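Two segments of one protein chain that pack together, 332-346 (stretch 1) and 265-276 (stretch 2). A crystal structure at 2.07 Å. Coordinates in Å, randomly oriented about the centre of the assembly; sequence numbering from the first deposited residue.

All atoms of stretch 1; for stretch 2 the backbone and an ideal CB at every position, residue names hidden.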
# COMPACT_ATOMS: atom_id res chain seq x y z
N ASN A 332 -16.39 -18.00 1.10
CA ASN A 332 -16.96 -16.75 0.60
C ASN A 332 -16.82 -16.51 -0.93
O ASN A 332 -17.17 -15.44 -1.41
CB ASN A 332 -16.40 -15.56 1.38
CG ASN A 332 -15.01 -15.14 0.92
OD1 ASN A 332 -14.18 -15.99 0.55
ND2 ASN A 332 -14.75 -13.83 0.94
N ASN A 333 -16.39 -17.50 -1.71
CA ASN A 333 -16.36 -17.31 -3.16
C ASN A 333 -17.72 -16.77 -3.65
O ASN A 333 -18.76 -17.24 -3.20
CB ASN A 333 -16.04 -18.60 -3.90
CG ASN A 333 -15.89 -18.39 -5.38
OD1 ASN A 333 -14.95 -17.75 -5.83
ND2 ASN A 333 -16.85 -18.88 -6.15
N PRO A 334 -17.72 -15.78 -4.56
CA PRO A 334 -18.97 -15.16 -5.00
C PRO A 334 -20.09 -16.14 -5.42
O PRO A 334 -21.22 -15.99 -4.97
CB PRO A 334 -18.53 -14.31 -6.17
CG PRO A 334 -17.19 -13.86 -5.79
CD PRO A 334 -16.58 -14.92 -4.88
N ARG A 335 -19.78 -17.07 -6.32
CA ARG A 335 -20.75 -18.08 -6.81
C ARG A 335 -20.48 -19.39 -6.07
O ARG A 335 -19.34 -19.81 -5.98
CB ARG A 335 -20.54 -18.29 -8.31
CG ARG A 335 -21.58 -19.19 -9.04
CD ARG A 335 -21.34 -19.05 -10.51
NE ARG A 335 -22.28 -19.77 -11.34
CZ ARG A 335 -22.25 -19.77 -12.67
NH1 ARG A 335 -21.30 -19.09 -13.32
NH2 ARG A 335 -23.17 -20.44 -13.37
N PRO A 336 -21.52 -20.02 -5.50
CA PRO A 336 -21.25 -21.27 -4.76
C PRO A 336 -20.68 -22.36 -5.68
O PRO A 336 -21.22 -22.61 -6.75
CB PRO A 336 -22.63 -21.68 -4.22
CG PRO A 336 -23.63 -20.66 -4.79
CD PRO A 336 -22.95 -19.90 -5.86
N VAL A 337 -19.60 -22.99 -5.26
CA VAL A 337 -18.91 -23.93 -6.08
C VAL A 337 -19.36 -25.35 -5.76
O VAL A 337 -19.31 -25.78 -4.62
CB VAL A 337 -17.42 -23.83 -5.88
CG1 VAL A 337 -16.68 -24.84 -6.77
CG2 VAL A 337 -16.95 -22.39 -6.18
N THR A 338 -19.80 -26.06 -6.78
CA THR A 338 -20.21 -27.45 -6.63
C THR A 338 -19.27 -28.36 -7.42
O THR A 338 -18.41 -27.89 -8.19
CB THR A 338 -21.64 -27.67 -7.12
OG1 THR A 338 -21.73 -27.37 -8.51
CG2 THR A 338 -22.60 -26.79 -6.35
N ARG A 339 -19.41 -29.65 -7.19
CA ARG A 339 -18.64 -30.61 -7.91
C ARG A 339 -18.98 -30.50 -9.41
O ARG A 339 -18.07 -30.48 -10.24
CB ARG A 339 -18.91 -32.00 -7.38
CG ARG A 339 -18.22 -33.08 -8.14
CD ARG A 339 -18.35 -34.43 -7.43
NE ARG A 339 -17.44 -34.54 -6.30
CZ ARG A 339 -16.12 -34.76 -6.41
NH1 ARG A 339 -15.52 -34.84 -7.61
NH2 ARG A 339 -15.38 -34.86 -5.31
N GLU A 340 -20.26 -30.30 -9.75
CA GLU A 340 -20.68 -30.18 -11.16
C GLU A 340 -20.16 -28.89 -11.83
O GLU A 340 -19.61 -28.95 -12.93
CB GLU A 340 -22.21 -30.24 -11.32
CG GLU A 340 -22.87 -31.53 -10.87
CD GLU A 340 -23.05 -31.60 -9.36
OE1 GLU A 340 -22.58 -30.68 -8.65
OE2 GLU A 340 -23.66 -32.57 -8.89
N ASN A 341 -20.33 -27.74 -11.18
CA ASN A 341 -19.97 -26.51 -11.86
C ASN A 341 -18.46 -26.27 -11.92
O ASN A 341 -17.99 -25.66 -12.87
CB ASN A 341 -20.80 -25.27 -11.41
CG ASN A 341 -20.52 -24.82 -9.99
OD1 ASN A 341 -19.49 -25.12 -9.41
ND2 ASN A 341 -21.47 -24.07 -9.42
N LEU A 342 -17.71 -26.79 -10.95
CA LEU A 342 -16.26 -26.75 -11.03
C LEU A 342 -15.79 -27.69 -12.14
O LEU A 342 -14.85 -27.38 -12.86
CB LEU A 342 -15.61 -27.11 -9.69
CG LEU A 342 -14.11 -26.91 -9.55
CD1 LEU A 342 -13.64 -25.45 -9.89
CD2 LEU A 342 -13.66 -27.28 -8.12
N SER A 343 -16.43 -28.85 -12.27
CA SER A 343 -16.13 -29.76 -13.38
C SER A 343 -16.40 -29.06 -14.72
O SER A 343 -15.62 -29.17 -15.63
CB SER A 343 -16.94 -31.05 -13.30
OG SER A 343 -16.52 -31.83 -12.20
N ARG A 344 -17.50 -28.31 -14.81
CA ARG A 344 -17.85 -27.59 -16.06
C ARG A 344 -16.83 -26.49 -16.35
O ARG A 344 -16.47 -26.26 -17.49
CB ARG A 344 -19.26 -26.98 -15.98
CG ARG A 344 -19.72 -26.26 -17.29
CD ARG A 344 -20.06 -27.25 -18.36
NE ARG A 344 -20.32 -26.63 -19.65
CZ ARG A 344 -19.38 -26.29 -20.52
NH1 ARG A 344 -18.08 -26.44 -20.22
NH2 ARG A 344 -19.73 -25.75 -21.68
N LEU A 345 -16.39 -25.81 -15.30
CA LEU A 345 -15.39 -24.78 -15.44
C LEU A 345 -14.11 -25.38 -16.03
O LEU A 345 -13.56 -24.84 -16.99
CB LEU A 345 -15.11 -24.12 -14.10
CG LEU A 345 -14.11 -22.98 -14.10
CD1 LEU A 345 -14.34 -22.05 -12.86
CD2 LEU A 345 -12.67 -23.50 -14.15
N LEU A 346 -13.64 -26.48 -15.45
CA LEU A 346 -12.42 -27.12 -15.93
C LEU A 346 -12.58 -27.72 -17.36
O LEU A 346 -11.61 -27.78 -18.10
CB LEU A 346 -11.95 -28.19 -14.95
CG LEU A 346 -11.33 -27.65 -13.65
CD1 LEU A 346 -10.89 -28.83 -12.75
CD2 LEU A 346 -10.17 -26.76 -13.96
N UNK A 265 -9.65 -16.45 -17.32
CA UNK A 265 -10.92 -15.99 -17.90
C UNK A 265 -12.13 -16.82 -17.51
O UNK A 265 -13.25 -16.31 -17.47
CB UNK A 265 -10.81 -15.98 -19.43
N UNK A 266 -11.91 -18.11 -17.25
CA UNK A 266 -13.00 -19.02 -16.85
C UNK A 266 -13.46 -18.73 -15.41
O UNK A 266 -14.66 -18.72 -15.12
CB UNK A 266 -12.55 -20.48 -16.97
N UNK A 267 -12.52 -18.41 -14.53
CA UNK A 267 -12.88 -18.04 -13.14
C UNK A 267 -13.55 -16.68 -13.15
O UNK A 267 -14.53 -16.46 -12.45
CB UNK A 267 -11.65 -18.02 -12.23
N UNK A 268 -13.07 -15.78 -14.00
CA UNK A 268 -13.71 -14.47 -14.12
C UNK A 268 -15.15 -14.64 -14.61
O UNK A 268 -16.09 -14.11 -13.99
CB UNK A 268 -12.92 -13.57 -15.07
N UNK A 269 -15.32 -15.36 -15.72
CA UNK A 269 -16.65 -15.60 -16.29
C UNK A 269 -17.58 -16.21 -15.27
O UNK A 269 -18.74 -15.84 -15.18
CB UNK A 269 -16.56 -16.51 -17.52
N UNK A 270 -17.04 -17.16 -14.51
CA UNK A 270 -17.80 -17.93 -13.51
C UNK A 270 -18.29 -17.06 -12.34
O UNK A 270 -19.46 -17.12 -11.97
CB UNK A 270 -16.93 -19.07 -12.97
N UNK A 271 -17.39 -16.26 -11.77
CA UNK A 271 -17.70 -15.43 -10.56
C UNK A 271 -18.28 -14.04 -10.79
O UNK A 271 -18.88 -13.46 -9.87
CB UNK A 271 -16.42 -15.25 -9.74
N UNK A 272 -18.08 -13.48 -11.99
CA UNK A 272 -18.38 -12.07 -12.25
C UNK A 272 -19.78 -11.67 -11.86
O UNK A 272 -19.96 -10.72 -11.12
CB UNK A 272 -18.17 -11.76 -13.73
N UNK A 273 -20.77 -12.40 -12.36
CA UNK A 273 -22.19 -12.08 -12.10
C UNK A 273 -22.56 -12.02 -10.62
O UNK A 273 -23.48 -11.30 -10.23
CB UNK A 273 -23.08 -13.12 -12.78
N UNK A 274 -21.85 -12.80 -9.80
CA UNK A 274 -22.09 -12.82 -8.37
C UNK A 274 -21.20 -11.83 -7.59
O UNK A 274 -21.33 -11.72 -6.37
CB UNK A 274 -21.87 -14.24 -7.84
N UNK A 275 -20.32 -11.11 -8.29
CA UNK A 275 -19.42 -10.12 -7.63
C UNK A 275 -19.49 -8.79 -8.36
O UNK A 275 -18.52 -8.38 -8.99
CB UNK A 275 -17.97 -10.62 -7.60
N UNK A 276 -20.63 -8.10 -8.26
CA UNK A 276 -20.85 -6.88 -9.05
C UNK A 276 -19.86 -5.76 -8.76
O UNK A 276 -19.38 -5.08 -9.71
CB UNK A 276 -22.27 -6.36 -8.80

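Position 265 has its ideal CB out of reach of stretch 1, which sets no preference; the residue is Pro265, whose ring nitrogen carries no hydrogen to donate, and its N makes no bond to the preceding turn.

At 266 the CB points toward stretch 1 and lies 4.1 Å from Leu345 CG, so an apolar beginning to the side chain is favoured. Tyr266 fits: its CB lies 4.2 Å from Leu345 CG, while, with chi1 in m, the ring extends beyond the contact, and its hydroxyl bonds elsewhere in the structure.

Position 267 points sideways, its ideal CB 4.9 Å from Leu345 CD1. A small or medium aliphatic group would suit, and Val267 places CG2 4.2 Å from Leu345 CD1. Positions 268 and 269 meet nothing of stretch 1 within 5.5 Å of the ideal CB; they are Leu268 and Ala269.

At 270 the ideal CB is 4.0 Å from Leu345 CD1 and 4.4 Å from Arg335 NH1, and beyond it lies a space bordered by the extended Arg335, Val337, Asn341 and Leu345. A long aliphatic chain could enter, but a flat ring could also stack on the guanidinium. Phe270, with chi1 in t, does so: the planes lie at 17° with centres 4.6 Å apart, and Arg335 CD sits 3.7 Å from the ring centroid, over the face. Asn341 CG meets the ring edge, 3.6 Å from Phe270 CE1. Arg335 NH1 also donates a hydrogen bond to Phe270 O (3.0 Å).

At 271 the CB is sideways, near Pro334 CB and within reach of the Asn333 amide and Arg335 N. A side chain that both donates and accepts is called for, asparagine or perhaps glutamine. Asn271 pairs amide to amide: its ND2 donates to Asn333 OD1 (2.7 Å), and its OD1 accepts from Asn333 ND2 (2.9 Å) and, weakly, from Arg335 N (3.4 Å).

At 274 the ideal CB faces Pro334 O at 3.4 Å, and the basic Arg335 is close. A short polar or acidic group is plausible. Asp274 brings OD2 to 3.1 Å from Arg335 CB; at 4.4 Å from Arg335 NE it contributes charge proximity without a salt bridge.

At 275 the ideal CB lies 3.8 Å from Pro334 CG, favouring a small apolar group, and Ala275 supplies one methyl. Position 272 points away, and 273 and 276 have nothing nearby, so many residues would do; they are Ala272, Gly273 and Pro276.

Stretch 2 265-276: PYVLAFNAGDAP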
# COMPACT_ATOMS: atom_id res chain seq x y z
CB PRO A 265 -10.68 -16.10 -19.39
CG PRO A 265 -9.52 -17.14 -19.51
CD PRO A 265 -8.68 -16.85 -18.36
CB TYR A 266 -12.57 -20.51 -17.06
CG TYR A 266 -12.30 -20.76 -18.52
CD1 TYR A 266 -13.36 -20.89 -19.42
CD2 TYR A 266 -11.03 -20.66 -19.02
CE1 TYR A 266 -13.15 -20.96 -20.75
CE2 TYR A 266 -10.79 -20.77 -20.35
CZ TYR A 266 -11.86 -20.90 -21.23
OH TYR A 266 -11.64 -21.00 -22.58
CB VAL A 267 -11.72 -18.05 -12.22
CG1 VAL A 267 -12.17 -17.62 -10.82
CG2 VAL A 267 -11.07 -19.47 -12.18
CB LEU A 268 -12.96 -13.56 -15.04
CG LEU A 268 -13.56 -12.17 -15.21
CD1 LEU A 268 -13.73 -11.48 -13.83
CD2 LEU A 268 -12.68 -11.37 -16.13
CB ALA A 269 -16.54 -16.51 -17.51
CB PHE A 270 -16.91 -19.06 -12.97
CG PHE A 270 -17.56 -19.92 -11.91
CD1 PHE A 270 -18.35 -21.00 -12.26
CD2 PHE A 270 -17.29 -19.71 -10.56
CE1 PHE A 270 -18.94 -21.81 -11.29
CE2 PHE A 270 -17.86 -20.54 -9.58
CZ PHE A 270 -18.68 -21.57 -9.94
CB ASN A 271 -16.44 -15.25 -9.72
CG ASN A 271 -16.23 -16.35 -8.76
OD1 ASN A 271 -17.13 -17.16 -8.50
ND2 ASN A 271 -15.05 -16.38 -8.15
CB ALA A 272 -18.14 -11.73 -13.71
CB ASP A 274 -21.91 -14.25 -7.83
CG ASP A 274 -23.11 -15.18 -8.19
OD1 ASP A 274 -24.26 -14.81 -7.92
OD2 ASP A 274 -22.86 -16.28 -8.72
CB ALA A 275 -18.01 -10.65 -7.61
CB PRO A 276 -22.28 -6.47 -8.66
CG PRO A 276 -22.57 -7.20 -7.38
CD PRO A 276 -21.82 -8.45 -7.44
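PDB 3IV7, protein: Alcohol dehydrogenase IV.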